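Local coordinates for oxidoreductase (Listeria innocua, PDB 3E18), which probably acts as an NAD-dependent dehydrogenase of the GFO/IDH/MocA family, binding NAD with a Rossmann-fold domain, at residues 55-60 with 79-84; 124-129 with 325-330; 180-185 with 332-337. One frame throughout, in Å; residues are numbered along the deposited sequence. Where two conformers were deposited one is given.

How the contacts relate
Contact 1 lies in the Rossmann domain near the adenine end of NAD, whereas contacts 2 and 3 lie on the nicotinamide side, each with one residue at the carboxamide. The centre of contact 1 is about 25 Å from that of contact 2 and about 27 Å from that of contact 3, and it touches neither. Contacts 2 and 3 have centres about 9 Å apart and share helix 325-344. They are joined directly by a salt bridge, Arg126 NH2 to Asp183 OD1 at 2.8 Å, and by packing of Asn124 OD1 on His180 CE1 at 3.4 Å. Asn124 of contact 2 hydrogen-bonds the carboxamide of NAD, and His180 of contact 3 stands close to it.

Contact 1: residues 55-60 with 79-84; sequences ESYEAV and KELAIS
Tyr57 swings its ring away from its own backbone N (chi1 -174°), which carries the phenol across to helix 78-87, where Leu81 places CG beside the backbone N and leaves its methyl CD2 facing the ring. The hydroxyl meets the backbone of the same residue: Tyr57 OH donates to Leu81 O at 2.6 Å, a short bond that arrives from above the carbonyl plane. The ring is thus fastened at its far end, with the carbonyl oxygen lying at the ring edge. Leu81 CD2 takes a different side, resting off-centre over the face in a CH-pi contact, 4.1 Å from the Tyr57 ring centroid and 29° off the ring normal. Ser84 CB, one turn further on, closes in at the edge, 3.9 Å from Tyr57 CE2. The setting is the Rossmann fold: helix 78-87 is the crossover between parallel strands 68-71 and 91-95, and Tyr57 also packs on Val11, Phe36 and Val69, one from each of three neighbouring strands of that sheet. Both segments have local polar bonds of their own. Ser56 is the N-cap of helix 57-62, its OG accepting from Ala59 N at 2.9 Å. In the other helix Ser84 OG turns back on the preceding turn and donates to Glu80 O at 3.0 Å, and that oxygen takes Ser84 N from the opposite face of its plane. The side chain of Leu81 lies about 4 Å, between nearest atoms, from the bound NAD, at the adenine end.

Contact 2: residues 124-129 with 325-330; sequences NRRWDE and NEEVYQ. With NAD (nicotinamide-adenine-dinucleotide), chain E.
Arg126, in the 3-10 turn 124-127, reaches Glu327 in the first turn of helix 325-344 over a wide backbone gap, the nearest CA pair, Arg126 and Val328, being 12.1 Å apart. The arginine spans it with a chain extended from CG to NE and grips the carboxylate end-on. Both terminal nitrogens go to one oxygen: Arg126 NH1 is 2.8 Å and Arg126 NH2 2.9 Å from Glu327 OE1. That oxygen lies in the guanidinium plane, but the two flat groups are turned 45° apart, and both donors come to OE1 from the same face of the carboxylate. Gln324 N also donates to OE1. Arg126 NH2 is also bridged to Asp183, and Phe187 makes a cation-pi contact with Arg126. Within 124-129 a separate salt bridge joins Arg125 NH1 to the syn lone pair of Asp128 OD2 at 2.8 Å. Asn124, two residues before Arg126, reads the carboxamide of NAD in both directions, accepting at OD1 from NAD N7N (3.0 Å) and donating from ND2 to NAD O7N (3.3 Å). The buried guanidinium of Arg126 therefore has two carboxylate partners, which would probably keep it charged and fix its rotation.

Contact 3: residues 180-185 with 332-337; sequences HLLDQL and LKLIEA. With NAD (nicotinamide-adenine-dinucleotide), chain E.
Leu182 packs against Leu334 and Ile335 in a buried, wholly apolar helix-to-helix contact, joining helix 173-188 of the GFO/IDH/MocA C-terminal domain to the long helix 325-344. The nearest CA pair, Leu182 and Leu334, is 8.0 Å apart, close enough for the branched side chains to meet. Leu182 divides its two branches between two partners: CD2 lies 3.9 Å from Leu334 CD2, methyl to methyl, while CD1 lies 3.7 Å from the methylene Ile335 CG1. Ile335 does not point straight at Leu182 from its CA, but with CG1 anti to the carbonyl carbon (chi1 -73°) its CG1 arm reaches Leu182. Leu334 has CG anti to the backbone N instead, and sends CD2 across. The same leucines are covered from the sheet: Leu182 touches Ile216 and Ile226, and Leu334 touches Ile216. Ile335 packs further along helix 173-188, on Val174, Leu175 and Val179. The turn that holds Leu182 also carries His180, which belongs to the NAD pocket. His180 NE2 stands 3.5 Å from NAD O7N, with the carboxamide carbon in the plane of the imidazole at its edge; Trp177 meets the ring edge-to-face. Helices laid together over one face of a large, mainly antiparallel sheet, with a pocket residue at the nicotinamide end, are characteristic of the C-terminal domain of the GFO/IDH/MocA dehydrogenases.

Contact 1: residues 55-60 with 79-84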
loop_
_atom_site.group_PDB
_atom_site.type_symbol
_atom_site.label_atom_id
_atom_site.label_comp_id
_atom_site.label_asym_id
_atom_site.label_seq_id
_atom_site.Cartn_x
_atom_site.Cartn_y
_atom_site.Cartn_z
ATOM N N GLU A 55 -8.259 12.000 -47.715
ATOM C CA GLU A 55 -9.655 11.557 -47.736
ATOM C C GLU A 55 -9.842 10.131 -47.211
ATOM O O GLU A 55 -10.941 9.752 -46.798
ATOM C CB GLU A 55 -10.252 11.686 -49.146
ATOM C CG GLU A 55 -10.350 13.123 -49.672
ATOM C CD GLU A 55 -11.247 14.015 -48.819
ATOM O OE1 GLU A 55 -12.391 13.608 -48.519
ATOM O OE2 GLU A 55 -10.806 15.126 -48.454
ATOM N N SER A 56 -8.769 9.345 -47.231
ATOM C CA SER A 56 -8.826 7.966 -46.770
ATOM C C SER A 56 -7.482 7.530 -46.207
ATOM O O SER A 56 -6.446 8.105 -46.531
ATOM C CB SER A 56 -9.240 7.034 -47.913
ATOM O OG SER A 56 -8.204 6.938 -48.874
ATOM N N TYR A 57 -7.507 6.500 -45.369
ATOM C CA TYR A 57 -6.275 5.933 -44.842
ATOM C C TYR A 57 -5.508 5.248 -45.969
ATOM O O TYR A 57 -4.288 5.351 -46.046
ATOM C CB TYR A 57 -6.571 4.980 -43.680
ATOM C CG TYR A 57 -5.334 4.462 -42.982
ATOM C CD1 TYR A 57 -4.382 5.341 -42.454
ATOM C CD2 TYR A 57 -5.121 3.091 -42.838
ATOM C CE1 TYR A 57 -3.233 4.856 -41.814
ATOM C CE2 TYR A 57 -3.984 2.602 -42.188
ATOM C CZ TYR A 57 -3.052 3.496 -41.677
ATOM O OH TYR A 57 -1.926 3.032 -41.033
ATOM N N GLU A 58 -6.244 4.595 -46.868
ATOM C CA GLU A 58 -5.701 4.045 -48.115
ATOM C C GLU A 58 -4.876 5.078 -48.901
ATOM O O GLU A 58 -3.820 4.751 -49.432
ATOM C CB GLU A 58 -6.855 3.504 -48.970
ATOM C CG GLU A 58 -6.456 2.778 -50.266
ATOM C CD GLU A 58 -7.662 2.367 -51.135
ATOM O OE1 GLU A 58 -8.810 2.783 -50.834
ATOM O OE2 GLU A 58 -7.455 1.626 -52.126
ATOM N N ALA A 59 -5.349 6.325 -48.953
ATOM C CA ALA A 59 -4.654 7.406 -49.673
ATOM C C ALA A 59 -3.360 7.858 -48.998
ATOM O O ALA A 59 -2.408 8.252 -49.677
ATOM C CB ALA A 59 -5.586 8.598 -49.868
ATOM N N VAL A 60 -3.330 7.811 -47.663
ATOM C CA VAL A 60 -2.108 8.072 -46.907
ATOM C C VAL A 60 -1.060 7.028 -47.269
ATOM O O VAL A 60 0.091 7.347 -47.551
ATOM C CB VAL A 60 -2.361 8.000 -45.379
ATOM C CG1 VAL A 60 -1.058 8.147 -44.604
ATOM C CG2 VAL A 60 -3.352 9.051 -44.943
ATOM N N LYS A 79 -3.819 -2.026 -33.921
ATOM C CA LYS A 79 -3.137 -3.157 -34.545
ATOM C C LYS A 79 -3.340 -3.184 -36.066
ATOM O O LYS A 79 -2.373 -3.339 -36.808
ATOM C CB LYS A 79 -3.606 -4.464 -33.911
ATOM C CG LYS A 79 -2.929 -5.730 -34.465
ATOM C CD LYS A 79 -3.751 -6.965 -34.121
ATOM C CE LYS A 79 -3.121 -8.226 -34.703
ATOM N NZ LYS A 79 -3.833 -9.477 -34.297
ATOM N N GLU A 80 -4.586 -3.021 -36.515
ATOM C CA GLU A 80 -4.916 -3.083 -37.946
ATOM C C GLU A 80 -4.260 -1.941 -38.721
ATOM O O GLU A 80 -3.692 -2.164 -39.792
ATOM C CB GLU A 80 -6.440 -3.082 -38.177
ATOM C CG GLU A 80 -6.867 -3.178 -39.653
ATOM C CD GLU A 80 -8.382 -3.219 -39.848
ATOM O OE1 GLU A 80 -9.024 -4.229 -39.470
ATOM O OE2 GLU A 80 -8.927 -2.237 -40.395
ATOM N N LEU A 81 -4.348 -0.728 -38.173
ATOM C CA LEU A 81 -3.747 0.452 -38.795
ATOM C C LEU A 81 -2.227 0.370 -38.854
ATOM O O LEU A 81 -1.632 0.792 -39.842
ATOM C CB LEU A 81 -4.191 1.734 -38.083
ATOM C CG LEU A 81 -5.704 1.968 -38.012
ATOM C CD1 LEU A 81 -6.044 3.215 -37.188
ATOM C CD2 LEU A 81 -6.350 2.042 -39.377
ATOM N N ALA A 82 -1.607 -0.173 -37.805
ATOM C CA ALA A 82 -0.153 -0.356 -37.771
ATOM C C ALA A 82 0.319 -1.384 -38.782
ATOM O O ALA A 82 1.248 -1.117 -39.530
ATOM C CB ALA A 82 0.340 -0.727 -36.368
ATOM N N ILE A 83 -0.318 -2.554 -38.803
ATOM C CA ILE A 83 0.071 -3.607 -39.751
ATOM C C ILE A 83 -0.149 -3.121 -41.193
ATOM O O ILE A 83 0.720 -3.287 -42.030
ATOM C CB ILE A 83 -0.651 -4.948 -39.452
ATOM C CG1 ILE A 83 -0.126 -5.536 -38.134
ATOM C CG2 ILE A 83 -0.507 -5.939 -40.634
ATOM C CD1 ILE A 83 -0.879 -6.765 -37.638
ATOM N N SER A 84 -1.269 -2.448 -41.454
ATOM C CA SER A 84 -1.495 -1.816 -42.759
ATOM C C SER A 84 -0.401 -0.842 -43.177
ATOM O O SER A 84 0.023 -0.850 -44.334
ATOM C CB SER A 84 -2.835 -1.078 -42.786
ATOM O OG SER A 84 -3.880 -2.015 -42.762
#

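Contact 2: residues 124-129 with 325-330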
loop_
_atom_site.group_PDB
_atom_site.type_symbol
_atom_site.label_atom_id
_atom_site.label_comp_id
_atom_site.label_asym_id
_atom_site.label_seq_id
_atom_site.Cartn_x
_atom_site.Cartn_y
_atom_site.Cartn_z
ATOM N N ASN A 124 5.929 8.342 -23.793
ATOM C CA ASN A 124 6.442 9.678 -23.533
ATOM C C ASN A 124 6.718 9.950 -22.051
ATOM O O ASN A 124 7.508 10.829 -21.720
ATOM C CB ASN A 124 5.459 10.743 -24.071
ATOM C CG ASN A 124 4.062 10.587 -23.507
ATOM O OD1 ASN A 124 3.550 9.482 -23.420
ATOM N ND2 ASN A 124 3.427 11.705 -23.140
ATOM N N ARG A 125 6.091 9.191 -21.152
ATOM C CA ARG A 125 6.257 9.475 -19.714
ATOM C C ARG A 125 7.552 8.940 -19.110
ATOM O O ARG A 125 7.846 9.175 -17.933
ATOM C CB ARG A 125 4.998 9.108 -18.923
ATOM C CG ARG A 125 3.830 10.034 -19.305
ATOM C CD ARG A 125 2.760 10.095 -18.246
ATOM N NE ARG A 125 1.737 11.089 -18.562
ATOM C CZ ARG A 125 1.699 12.339 -18.096
ATOM N NH1 ARG A 125 2.632 12.802 -17.266
ATOM N NH2 ARG A 125 0.699 13.129 -18.453
ATOM N N ARG A 126 8.351 8.251 -19.924
ATOM C CA ARG A 126 9.723 7.922 -19.542
ATOM C C ARG A 126 10.574 9.186 -19.416
ATOM O O ARG A 126 11.587 9.180 -18.735
ATOM C CB ARG A 126 10.364 7.000 -20.562
ATOM C CG ARG A 126 9.800 5.623 -20.588
ATOM C CD ARG A 126 10.646 4.758 -21.483
ATOM N NE ARG A 126 10.007 3.478 -21.727
ATOM C CZ ARG A 126 10.644 2.429 -22.239
ATOM N NH1 ARG A 126 11.907 2.547 -22.588
ATOM N NH2 ARG A 126 10.006 1.285 -22.453
ATOM N N TRP A 127 10.128 10.270 -20.047
ATOM C CA TRP A 127 10.806 11.564 -19.981
ATOM C C TRP A 127 10.257 12.476 -18.864
ATOM O O TRP A 127 10.726 13.600 -18.697
ATOM C CB TRP A 127 10.725 12.268 -21.349
ATOM C CG TRP A 127 11.694 11.733 -22.402
ATOM C CD1 TRP A 127 12.900 12.276 -22.754
ATOM C CD2 TRP A 127 11.529 10.564 -23.224
ATOM N NE1 TRP A 127 13.494 11.528 -23.745
ATOM C CE2 TRP A 127 12.676 10.474 -24.059
ATOM C CE3 TRP A 127 10.521 9.590 -23.348
ATOM C CZ2 TRP A 127 12.852 9.440 -24.995
ATOM C CZ3 TRP A 127 10.696 8.551 -24.293
ATOM C CH2 TRP A 127 11.855 8.493 -25.103
ATOM N N ASP A 128 9.271 11.994 -18.110
ATOM C CA ASP A 128 8.676 12.767 -17.010
ATOM C C ASP A 128 9.735 13.125 -15.963
ATOM O O ASP A 128 10.523 12.274 -15.552
ATOM C CB ASP A 128 7.523 11.999 -16.358
ATOM C CG ASP A 128 6.174 12.256 -17.023
ATOM O OD1 ASP A 128 6.115 12.941 -18.070
ATOM O OD2 ASP A 128 5.153 11.765 -16.482
ATOM N N GLU A 129 9.771 14.394 -15.572
ATOM C CA GLU A 129 10.796 14.916 -14.657
ATOM C C GLU A 129 10.796 14.236 -13.274
ATOM O O GLU A 129 11.850 13.848 -12.754
ATOM C CB GLU A 129 10.616 16.435 -14.502
ATOM C CG GLU A 129 11.891 17.155 -14.107
ATOM C CD GLU A 129 11.781 18.680 -14.153
ATOM O OE1 GLU A 129 10.857 19.224 -14.810
ATOM O OE2 GLU A 129 12.635 19.334 -13.512
ATOM N N ASN A 325 10.759 -2.365 -28.297
ATOM C CA ASN A 325 9.504 -3.102 -28.459
ATOM C C ASN A 325 9.381 -4.281 -27.503
ATOM O O ASN A 325 8.292 -4.577 -27.021
ATOM C CB ASN A 325 9.330 -3.554 -29.911
ATOM C CG ASN A 325 8.949 -2.412 -30.827
ATOM O OD1 ASN A 325 8.266 -1.479 -30.418
ATOM N ND2 ASN A 325 9.384 -2.482 -32.077
ATOM N N GLU A 326 10.508 -4.928 -27.225
ATOM C CA GLU A 326 10.572 -6.037 -26.278
ATOM C C GLU A 326 10.207 -5.595 -24.854
ATOM O O GLU A 326 9.607 -6.357 -24.091
ATOM C CB GLU A 326 11.951 -6.708 -26.325
ATOM C CG GLU A 326 13.099 -5.836 -26.858
ATOM C CD GLU A 326 13.146 -5.750 -28.388
ATOM O OE1 GLU A 326 13.151 -4.617 -28.913
ATOM O OE2 GLU A 326 13.164 -6.805 -29.061
ATOM N N GLU A 327 10.562 -4.356 -24.509
ATOM C CA GLU A 327 10.165 -3.765 -23.233
ATOM C C GLU A 327 8.659 -3.540 -23.215
ATOM O O GLU A 327 7.992 -3.828 -22.229
ATOM C CB GLU A 327 10.857 -2.415 -23.003
ATOM C CG GLU A 327 12.359 -2.463 -22.884
ATOM C CD GLU A 327 13.008 -1.078 -22.896
ATOM O OE1 GLU A 327 12.373 -0.080 -23.298
ATOM O OE2 GLU A 327 14.173 -0.984 -22.494
ATOM N N VAL A 328 8.141 -3.016 -24.322
ATOM C CA VAL A 328 6.719 -2.725 -24.477
ATOM C C VAL A 328 5.882 -4.015 -24.365
ATOM O O VAL A 328 4.808 -4.010 -23.734
ATOM C CB VAL A 328 6.465 -1.917 -25.793
ATOM C CG1 VAL A 328 4.996 -1.652 -26.032
ATOM C CG2 VAL A 328 7.198 -0.596 -25.733
ATOM N N TYR A 329 6.423 -5.101 -24.931
ATOM C CA TYR A 329 5.885 -6.464 -24.833
ATOM C C TYR A 329 5.771 -6.952 -23.383
ATOM O O TYR A 329 4.717 -7.459 -22.979
ATOM C CB TYR A 329 6.746 -7.443 -25.655
ATOM C CG TYR A 329 6.327 -8.898 -25.540
ATOM C CD1 TYR A 329 5.113 -9.334 -26.069
ATOM C CD2 TYR A 329 7.145 -9.838 -24.898
ATOM C CE1 TYR A 329 4.709 -10.663 -25.958
ATOM C CE2 TYR A 329 6.757 -11.184 -24.791
ATOM C CZ TYR A 329 5.537 -11.581 -25.323
ATOM O OH TYR A 329 5.122 -12.884 -25.226
ATOM N N GLN A 330 6.850 -6.796 -22.616
ATOM C CA GLN A 330 6.863 -7.207 -21.203
ATOM C C GLN A 330 5.862 -6.421 -20.369
ATOM O O GLN A 330 5.232 -6.976 -19.471
ATOM C CB GLN A 330 8.254 -7.107 -20.602
ATOM C CG GLN A 330 9.288 -8.033 -21.243
ATOM C CD GLN A 330 8.984 -9.523 -21.063
ATOM O OE1 GLN A 330 8.382 -9.944 -20.071
ATOM N NE2 GLN A 330 9.416 -10.327 -22.027
HETATM P PA NAD E . -9.777 10.872 -28.983
HETATM O O1A NAD E . -9.682 12.247 -28.444
HETATM O O2A NAD E . -11.111 10.260 -28.847
HETATM O O5B NAD E . -9.300 10.850 -30.517
HETATM C C5B NAD E . -9.222 9.679 -31.298
HETATM C C4B NAD E . -9.425 10.094 -32.751
HETATM O O4B NAD E . -9.234 8.995 -33.623
HETATM C C3B NAD E . -10.844 10.608 -32.982
HETATM O O3B NAD E . -10.779 11.877 -33.588
HETATM C C2B NAD E . -11.455 9.586 -33.919
HETATM O O2B NAD E . -12.376 10.155 -34.821
HETATM C C1B NAD E . -10.235 9.016 -34.619
HETATM N N9A NAD E . -10.441 7.659 -35.147
HETATM C C8A NAD E . -11.174 6.640 -34.587
HETATM N N7A NAD E . -11.087 5.555 -35.393
HETATM C C5A NAD E . -10.313 5.875 -36.458
HETATM C C6A NAD E . -9.912 5.155 -37.577
HETATM N N6A NAD E . -10.158 3.847 -37.636
HETATM N N1A NAD E . -9.102 5.764 -38.524
HETATM C C2A NAD E . -8.698 7.075 -38.367
HETATM N N3A NAD E . -9.104 7.784 -37.255
HETATM C C4A NAD E . -9.900 7.195 -36.317
HETATM O O3 NAD E . -8.675 9.943 -28.243
HETATM P PN NAD E . -7.331 10.479 -27.573
HETATM O O1N NAD E . -7.586 10.823 -26.148
HETATM O O2N NAD E . -6.647 11.442 -28.464
HETATM O O5D NAD E . -6.438 9.110 -27.529
HETATM C C5D NAD E . -6.072 8.395 -28.690
HETATM C C4D NAD E . -4.878 7.466 -28.373
HETATM O O4D NAD E . -3.850 8.204 -27.737
HETATM C C3D NAD E . -5.229 6.344 -27.412
HETATM O O3D NAD E . -4.458 5.195 -27.733
HETATM C C2D NAD E . -4.778 6.839 -26.053
HETATM O O2D NAD E . -4.385 5.754 -25.244
HETATM C C1D NAD E . -3.585 7.707 -26.427
HETATM N N1N NAD E . -3.260 8.804 -25.477
HETATM C C2N NAD E . -1.986 8.830 -24.985
HETATM C C3N NAD E . -1.564 9.812 -24.095
HETATM C C7N NAD E . -0.102 9.915 -23.781
HETATM O O7N NAD E . 0.312 10.756 -22.738
HETATM N N7N NAD E . 0.789 9.223 -24.497
HETATM C C4N NAD E . -2.459 10.823 -23.718
HETATM C C5N NAD E . -3.758 10.808 -24.234
HETATM C C6N NAD E . -4.145 9.796 -25.121
#

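Contact 3: residues 180-185 with 332-337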
loop_
_atom_site.group_PDB
_atom_site.type_symbol
_atom_site.label_atom_id
_atom_site.label_comp_id
_atom_site.label_asym_id
_atom_site.label_seq_id
_atom_site.Cartn_x
_atom_site.Cartn_y
_atom_site.Cartn_z
ATOM N N HIS A 180 1.561 3.673 -18.533
ATOM C CA HIS A 180 2.647 4.633 -18.250
ATOM C C HIS A 180 3.444 4.264 -17.005
ATOM O O HIS A 180 4.678 4.282 -17.023
ATOM C CB HIS A 180 2.085 6.018 -17.978
ATOM C CG HIS A 180 1.643 6.746 -19.195
ATOM N ND1 HIS A 180 2.409 6.821 -20.340
ATOM C CD2 HIS A 180 0.533 7.489 -19.428
ATOM C CE1 HIS A 180 1.780 7.567 -21.229
ATOM N NE2 HIS A 180 0.642 7.986 -20.701
ATOM N N LEU A 181 2.739 3.938 -15.921
ATOM C CA LEU A 181 3.408 3.715 -14.636
ATOM C C LEU A 181 4.155 2.402 -14.634
ATOM O O LEU A 181 5.238 2.294 -14.056
ATOM C CB LEU A 181 2.410 3.745 -13.490
ATOM C CG LEU A 181 1.587 5.029 -13.369
ATOM C CD1 LEU A 181 0.756 4.933 -12.128
ATOM C CD2 LEU A 181 2.522 6.217 -13.274
ATOM N N LEU A 182 3.585 1.404 -15.296
ATOM C CA LEU A 182 4.212 0.078 -15.335
ATOM C C LEU A 182 5.420 0.073 -16.263
ATOM O O LEU A 182 6.404 -0.676 -16.050
ATOM C CB LEU A 182 3.203 -0.964 -15.807
ATOM C CG LEU A 182 2.004 -1.233 -14.885
ATOM C CD1 LEU A 182 0.970 -2.014 -15.637
ATOM C CD2 LEU A 182 2.378 -1.918 -13.571
ATOM N N ASP A 183 5.317 0.877 -17.318
ATOM C CA ASP A 183 6.416 1.046 -18.273
ATOM C C ASP A 183 7.614 1.759 -17.636
ATOM O O ASP A 183 8.757 1.301 -17.784
ATOM C CB ASP A 183 5.948 1.766 -19.536
ATOM C CG ASP A 183 7.079 2.016 -20.496
ATOM O OD1 ASP A 183 7.598 1.041 -21.096
ATOM O OD2 ASP A 183 7.475 3.189 -20.599
ATOM N N GLN A 184 7.343 2.850 -16.913
ATOM C CA GLN A 184 8.349 3.497 -16.040
ATOM C C GLN A 184 9.054 2.481 -15.156
ATOM O O GLN A 184 10.282 2.406 -15.130
ATOM C CB GLN A 184 7.691 4.546 -15.153
ATOM C CG GLN A 184 7.469 5.898 -15.860
ATOM C CD GLN A 184 6.729 6.913 -14.996
ATOM O OE1 GLN A 184 6.258 6.611 -13.899
ATOM N NE2 GLN A 184 6.638 8.132 -15.493
ATOM N N LEU A 185 8.270 1.668 -14.463
ATOM C CA LEU A 185 8.831 0.711 -13.496
ATOM C C LEU A 185 9.717 -0.342 -14.141
ATOM O O LEU A 185 10.800 -0.686 -13.621
ATOM C CB LEU A 185 7.683 0.017 -12.747
ATOM C CG LEU A 185 8.041 -1.086 -11.743
ATOM C CD1 LEU A 185 8.751 -0.526 -10.510
ATOM C CD2 LEU A 185 6.780 -1.838 -11.357
ATOM N N LEU A 332 3.005 -5.276 -21.649
ATOM C CA LEU A 332 1.689 -5.807 -22.023
ATOM C C LEU A 332 1.404 -7.152 -21.359
ATOM O O LEU A 332 0.279 -7.409 -20.959
ATOM C CB LEU A 332 1.518 -5.900 -23.552
ATOM C CG LEU A 332 1.493 -4.605 -24.375
ATOM C CD1 LEU A 332 1.523 -4.955 -25.859
ATOM C CD2 LEU A 332 0.290 -3.736 -24.087
ATOM N N LYS A 333 2.440 -7.975 -21.211
ATOM C CA LYS A 333 2.348 -9.216 -20.459
ATOM C C LYS A 333 2.050 -8.950 -18.977
ATOM O O LYS A 333 1.331 -9.722 -18.341
ATOM C CB LYS A 333 3.653 -9.997 -20.575
ATOM C CG LYS A 333 3.779 -10.869 -21.811
ATOM C CD LYS A 333 5.057 -11.703 -21.747
ATOM C CE LYS A 333 4.894 -13.006 -20.957
ATOM N NZ LYS A 333 3.992 -13.996 -21.632
ATOM N N LEU A 334 2.591 -7.853 -18.442
ATOM C CA LEU A 334 2.333 -7.462 -17.052
ATOM C C LEU A 334 0.887 -7.005 -16.869
ATOM O O LEU A 334 0.242 -7.361 -15.885
ATOM C CB LEU A 334 3.327 -6.380 -16.577
ATOM C CG LEU A 334 3.245 -5.826 -15.142
ATOM C CD1 LEU A 334 3.200 -6.940 -14.127
ATOM C CD2 LEU A 334 4.433 -4.926 -14.838
ATOM N N ILE A 335 0.380 -6.237 -17.824
ATOM C CA ILE A 335 -1.021 -5.840 -17.822
ATOM C C ILE A 335 -1.974 -7.056 -17.872
ATOM O O ILE A 335 -3.001 -7.094 -17.173
ATOM C CB ILE A 335 -1.301 -4.851 -18.970
ATOM C CG1 ILE A 335 -0.688 -3.488 -18.633
ATOM C CG2 ILE A 335 -2.796 -4.700 -19.213
ATOM C CD1 ILE A 335 -0.622 -2.508 -19.825
ATOM N N GLU A 336 -1.606 -8.056 -18.672
ATOM C CA GLU A 336 -2.351 -9.310 -18.749
ATOM C C GLU A 336 -2.335 -10.065 -17.414
ATOM O O GLU A 336 -3.384 -10.560 -16.978
ATOM C CB GLU A 336 -1.815 -10.177 -19.886
ATOM C CG GLU A 336 -2.168 -9.612 -21.256
ATOM C CD GLU A 336 -1.482 -10.319 -22.404
ATOM O OE1 GLU A 336 -0.410 -10.942 -22.210
ATOM O OE2 GLU A 336 -2.035 -10.253 -23.513
ATOM N N ALA A 337 -1.163 -10.130 -16.767
ATOM C CA ALA A 337 -1.038 -10.684 -15.404
ATOM C C ALA A 337 -1.898 -9.935 -14.388
ATOM O O ALA A 337 -2.509 -10.549 -13.519
ATOM C CB ALA A 337 0.405 -10.705 -14.952
HETATM P PA NAD E . -9.777 10.872 -28.983
HETATM O O1A NAD E . -9.682 12.247 -28.444
HETATM O O2A NAD E . -11.111 10.260 -28.847
HETATM O O5B NAD E . -9.300 10.850 -30.517
HETATM C C5B NAD E . -9.222 9.679 -31.298
HETATM C C4B NAD E . -9.425 10.094 -32.751
HETATM O O4B NAD E . -9.234 8.995 -33.623
HETATM C C3B NAD E . -10.844 10.608 -32.982
HETATM O O3B NAD E . -10.779 11.877 -33.588
HETATM C C2B NAD E . -11.455 9.586 -33.919
HETATM O O2B NAD E . -12.376 10.155 -34.821
HETATM C C1B NAD E . -10.235 9.016 -34.619
HETATM N N9A NAD E . -10.441 7.659 -35.147
HETATM C C8A NAD E . -11.174 6.640 -34.587
HETATM N N7A NAD E . -11.087 5.555 -35.393
HETATM C C5A NAD E . -10.313 5.875 -36.458
HETATM C C6A NAD E . -9.912 5.155 -37.577
HETATM N N6A NAD E . -10.158 3.847 -37.636
HETATM N N1A NAD E . -9.102 5.764 -38.524
HETATM C C2A NAD E . -8.698 7.075 -38.367
HETATM N N3A NAD E . -9.104 7.784 -37.255
HETATM C C4A NAD E . -9.900 7.195 -36.317
HETATM O O3 NAD E . -8.675 9.943 -28.243
HETATM P PN NAD E . -7.331 10.479 -27.573
HETATM O O1N NAD E . -7.586 10.823 -26.148
HETATM O O2N NAD E . -6.647 11.442 -28.464
HETATM O O5D NAD E . -6.438 9.110 -27.529
HETATM C C5D NAD E . -6.072 8.395 -28.690
HETATM C C4D NAD E . -4.878 7.466 -28.373
HETATM O O4D NAD E . -3.850 8.204 -27.737
HETATM C C3D NAD E . -5.229 6.344 -27.412
HETATM O O3D NAD E . -4.458 5.195 -27.733
HETATM C C2D NAD E . -4.778 6.839 -26.053
HETATM O O2D NAD E . -4.385 5.754 -25.244
HETATM C C1D NAD E . -3.585 7.707 -26.427
HETATM N N1N NAD E . -3.260 8.804 -25.477
HETATM C C2N NAD E . -1.986 8.830 -24.985
HETATM C C3N NAD E . -1.564 9.812 -24.095
HETATM C C7N NAD E . -0.102 9.915 -23.781
HETATM O O7N NAD E . 0.312 10.756 -22.738
HETATM N N7N NAD E . 0.789 9.223 -24.497
HETATM C C4N NAD E . -2.459 10.823 -23.718
HETATM C C5N NAD E . -3.758 10.808 -24.234
HETATM C C6N NAD E . -4.145 9.796 -25.121
#